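Local coordinates for protein (glyceraldehyde 3-phosphate dehydrogenase) (Sulfolobus solfataricus, PDB 1B7G) that oxidises and phosphorylates glyceraldehyde 3-phosphate in glycolysis, using NAD or NADP as cofactor with a marked preference for NADP, at the interface of chains A and B. Numbering follows the deposited sequence. Chains: chain A/B, Protein (glyceraldehyde 3-phosphate dehydrogenase).

Contact 1: the interface of chains A and B. Residues chain A 171-172, 174; chain B 257, 259-260.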
loop_
_atom_site.group_PDB
_atom_site.type_symbol
_atom_site.label_atom_id
_atom_site.label_comp_id
_atom_site.label_asym_id
_atom_site.label_seq_id
_atom_site.Cartn_x
_atom_site.Cartn_y
_atom_site.Cartn_z
ATOM N N GLN A 171 -4.370 5.233 7.343
ATOM C CA GLN A 171 -3.701 6.038 6.363
ATOM C C GLN A 171 -4.631 6.851 5.464
ATOM O O GLN A 171 -4.279 8.009 5.150
ATOM C CB GLN A 171 -2.799 5.161 5.485
ATOM C CG GLN A 171 -2.062 6.041 4.458
ATOM C CD GLN A 171 -0.967 5.240 3.777
ATOM O OE1 GLN A 171 0.119 5.062 4.333
ATOM N NE2 GLN A 171 -1.317 4.722 2.598
ATOM N N LYS A 172 -5.817 6.354 5.165
ATOM C CA LYS A 172 -6.743 7.145 4.330
ATOM C C LYS A 172 -7.357 8.294 5.103
ATOM O O LYS A 172 -7.894 9.231 4.502
ATOM C CB LYS A 172 -7.833 6.249 3.722
ATOM C CG LYS A 172 -9.038 6.032 4.648
ATOM C CD LYS A 172 -9.758 4.737 4.316
ATOM C CE LYS A 172 -11.111 4.664 4.981
ATOM N NZ LYS A 172 -11.773 3.345 4.789
ATOM N N VAL A 174 -7.590 11.668 6.781
ATOM C CA VAL A 174 -6.720 12.845 6.766
ATOM C C VAL A 174 -7.257 13.868 7.765
ATOM O O VAL A 174 -6.691 14.942 7.898
ATOM C CB VAL A 174 -6.595 13.470 5.355
ATOM C CG1 VAL A 174 -6.007 12.456 4.377
ATOM C CG2 VAL A 174 -7.948 13.973 4.894
ATOM N N ALA B 257 -6.750 14.252 -1.599
ATOM C CA ALA B 257 -5.721 14.250 -0.560
ATOM C C ALA B 257 -4.726 13.186 -1.004
ATOM O O ALA B 257 -5.227 12.135 -1.514
ATOM C CB ALA B 257 -6.247 13.963 0.813
ATOM N N ALA B 259 -3.168 10.998 0.597
ATOM C CA ALA B 259 -3.429 9.720 1.282
ATOM C C ALA B 259 -4.623 8.990 0.718
ATOM O O ALA B 259 -4.669 7.764 0.656
ATOM C CB ALA B 259 -3.632 9.952 2.786
ATOM N N GLU B 260 -5.685 9.740 0.380
ATOM C CA GLU B 260 -6.874 9.179 -0.224
ATOM C C GLU B 260 -6.624 8.669 -1.643
ATOM O O GLU B 260 -7.266 7.680 -2.027
ATOM C CB GLU B 260 -8.022 10.166 -0.164
ATOM C CG GLU B 260 -8.469 10.474 1.260
ATOM C CD GLU B 260 -9.357 11.696 1.334
ATOM O OE1 GLU B 260 -9.156 12.579 0.484
ATOM O OE2 GLU B 260 -10.246 11.764 2.205
HETATM O O HOH W 1 -4.158 5.167 1.998
#
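A:Val174 presses its CG1 methyl against B:Ala257 and B:Ala259 in this subunit contact of the homotetrameric glyceraldehyde-3-phosphate dehydrogenase. The loop of chain A that follows strand 157-167 lies here against the start of helix 258-267 of chain B. The apolar part is small and made of methyl groups. CG1 of A:Val174 stands 3.8 Å from CB of B:Ala259 and 3.9 Å from CB of B:Ala257, which puts it tip to tip with two methyls, one from just before the helix and one from its first turn. It gets there because CG1 is turned anti to the valine's own carbonyl carbon (chi1 -60°). A:Val174 loses about 50 Å² of surface to chain B, more than any other residue of the patch.

The aliphatic stem of B:Glu260 supplies the next layer. Its CG methylene rests 3.5 Å from the backbone O of A:Lys172, a packing contact rather than a polar bond. Beyond CG the glutamate runs out extended (chi2 166°) and crosses the side chain of A:Val174 at about a right angle, with OE2 passing CG2 of the valine at 4.2 Å.

Polar linkage across the patch is made through water. The side-chain amide NE2 of A:Gln171 reaches water 1 at 2.9 Å in a fairly straight bond (163° at the hydrogen). That water lies 3.0 Å from the backbone O of B:Ala259, tying the glutamine side chain to the helix backbone.

Contact 2: the interface of chains A and B. Residues chain A 255, 259-260, 263-264, 267; chain B 14, 38-39, 172.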
loop_
_atom_site.group_PDB
_atom_site.type_symbol
_atom_site.label_atom_id
_atom_site.label_comp_id
_atom_site.label_asym_id
_atom_site.label_seq_id
_atom_site.Cartn_x
_atom_site.Cartn_y
_atom_site.Cartn_z
ATOM N N ALA A 255 14.047 -6.038 8.419
ATOM C CA ALA A 255 12.672 -5.605 8.218
ATOM C C ALA A 255 11.909 -5.383 9.530
ATOM O O ALA A 255 10.673 -5.445 9.546
ATOM C CB ALA A 255 11.891 -6.581 7.309
ATOM N N ALA A 259 6.748 -0.007 9.172
ATOM C CA ALA A 259 6.811 0.482 7.801
ATOM C C ALA A 259 7.514 -0.501 6.862
ATOM O O ALA A 259 7.121 -0.630 5.705
ATOM C CB ALA A 259 7.487 1.881 7.744
ATOM N N GLU A 260 8.554 -1.200 7.296
ATOM C CA GLU A 260 9.223 -2.212 6.500
ATOM C C GLU A 260 8.359 -3.451 6.323
ATOM O O GLU A 260 8.441 -4.108 5.274
ATOM C CB GLU A 260 10.577 -2.610 7.160
ATOM C CG GLU A 260 11.540 -1.403 7.000
ATOM C CD GLU A 260 12.752 -1.514 7.894
ATOM O OE1 GLU A 260 12.713 -2.281 8.903
ATOM O OE2 GLU A 260 13.765 -0.838 7.607
ATOM N N GLU A 263 5.971 -2.598 3.643
ATOM C CA GLU A 263 6.741 -2.796 2.457
ATOM C C GLU A 263 6.828 -4.271 2.051
ATOM O O GLU A 263 6.657 -4.550 0.872
ATOM C CB GLU A 263 8.171 -2.233 2.558
ATOM C CG GLU A 263 8.760 -1.975 1.177
ATOM C CD GLU A 263 8.284 -0.779 0.423
ATOM O OE1 GLU A 263 7.371 -0.020 0.810
ATOM O OE2 GLU A 263 8.818 -0.566 -0.699
ATOM N N VAL A 264 7.152 -5.167 2.961
ATOM C CA VAL A 264 7.197 -6.598 2.657
ATOM C C VAL A 264 5.901 -7.045 1.979
ATOM O O VAL A 264 5.931 -7.771 0.980
ATOM C CB VAL A 264 7.438 -7.447 3.914
ATOM C CG1 VAL A 264 7.125 -8.935 3.657
ATOM C CG2 VAL A 264 8.887 -7.274 4.368
ATOM N N ASP A 267 5.629 -5.794 -1.702
ATOM C CA ASP A 267 6.477 -6.563 -2.573
ATOM C C ASP A 267 6.066 -8.030 -2.720
ATOM O O ASP A 267 6.395 -8.628 -3.753
ATOM C CB ASP A 267 7.951 -6.550 -2.107
ATOM C CG ASP A 267 8.531 -5.128 -2.306
ATOM O OD1 ASP A 267 7.826 -4.301 -2.909
ATOM O OD2 ASP A 267 9.656 -4.891 -1.854
ATOM N N LYS B 14 13.365 -2.227 -8.304
ATOM C CA LYS B 14 12.403 -3.325 -8.212
ATOM C C LYS B 14 11.245 -3.071 -9.150
ATOM O O LYS B 14 10.741 -4.060 -9.694
ATOM C CB LYS B 14 11.967 -3.699 -6.813
ATOM C CG LYS B 14 10.977 -2.779 -6.094
ATOM C CD LYS B 14 11.076 -3.060 -4.571
ATOM C CE LYS B 14 10.264 -2.020 -3.784
ATOM N NZ LYS B 14 10.426 -2.286 -2.308
ATOM N N TYR B 38 15.269 -7.574 2.924
ATOM C CA TYR B 38 14.047 -8.271 2.558
ATOM C C TYR B 38 13.667 -8.037 1.095
ATOM O O TYR B 38 12.908 -8.851 0.551
ATOM C CB TYR B 38 12.887 -7.832 3.474
ATOM C CG TYR B 38 12.587 -6.350 3.360
ATOM C CD1 TYR B 38 13.264 -5.392 4.131
ATOM C CD2 TYR B 38 11.623 -5.903 2.478
ATOM C CE1 TYR B 38 12.968 -4.038 4.024
ATOM C CE2 TYR B 38 11.318 -4.555 2.374
ATOM C CZ TYR B 38 11.992 -3.624 3.150
ATOM O OH TYR B 38 11.641 -2.291 3.014
ATOM N N GLU B 39 14.146 -6.962 0.465
ATOM C CA GLU B 39 13.785 -6.705 -0.934
ATOM C C GLU B 39 14.408 -7.793 -1.812
ATOM O O GLU B 39 13.741 -8.359 -2.683
ATOM C CB GLU B 39 14.165 -5.300 -1.425
ATOM C CG GLU B 39 13.126 -4.267 -0.970
ATOM C CD GLU B 39 13.750 -2.858 -0.920
ATOM O OE1 GLU B 39 14.925 -2.810 -0.555
ATOM O OE2 GLU B 39 13.003 -1.938 -1.245
ATOM N N LYS B 172 8.896 3.255 3.394
ATOM C CA LYS B 172 9.666 2.146 3.944
ATOM C C LYS B 172 10.907 2.549 4.719
ATOM O O LYS B 172 11.552 1.783 5.411
ATOM C CB LYS B 172 10.023 1.213 2.760
ATOM C CG LYS B 172 11.406 1.501 2.217
ATOM C CD LYS B 172 11.637 0.981 0.802
ATOM C CE LYS B 172 12.998 1.507 0.310
ATOM N NZ LYS B 172 13.512 0.718 -0.842
HETATM O O HOH W 2 8.222 2.776 0.521
HETATM O O HOH W 3 11.034 -7.115 -2.788
#
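Two methyls of chain A cover one face of the B:Tyr38 ring, CG2 of A:Val264 over the CD2 side at 3.6 Å and CB of A:Ala255 over the CD1 side at 3.7 Å. They form the apolar centre where helix 258-267 of chain A and the segment just before it pack on the Rossmann domain and the B:Lys172 loop. With CG between the backbone N and the carbonyl carbon (chi1 61°), the ring reaches across the helix toward A:Glu263, crossing its side chain at about a right angle. There the phenol OH lies 3.4 Å from CG of A:Glu263, a methylene at the ring edge and in its plane.

A:Glu263 then bends at chi2 (75°), and its CD packs 3.5 Å from CB of B:Lys172. Water 2 joins its OE1 to the backbone N of B:Lys172.

At the rim, the ammonium NZ of B:Lys14, from helix 11-21, gathers three carboxylates. It bonds the anti lone pair of A:Glu263 OE2 at 2.9 Å and the syn lone pair of A:Asp267 OD2 at 2.8 Å. Within chain B it reaches the anti lone pair of B:Glu39 OE2 at 2.8 Å, while NZ of B:Lys172 takes the syn one at 2.7 Å. A leucine in place of B:Lys14 would probably leave A:Glu263 and A:Asp267 without their shared ammonium, facing each other and B:Glu39, which keeps B:Lys172. Water 3 links A:Asp267 OD2 to the backbone O of B:Glu39.

The centres of contact 1 and contact 2 lie about 21 Å apart on one two-fold interface. Both use helix 258-267 and the Lys172 loop with the chains exchanged, sharing Ala259, Glu260 and Lys172; the packing of Glu260 CG on the backbone O of Lys172 recurs as a two-fold twin. Contact 1 uses the helix start of chain B, contact 2 most of that helix in chain A. Each helix therefore meets the partner's Lys172 loop and Rossmann domain, which may couple the catalytic and nucleotide-binding parts. Their centres are about 18 and 22 Å from A:Cys139, the catalytic nucleophile, suggesting a role in assembly rather than direct chemistry.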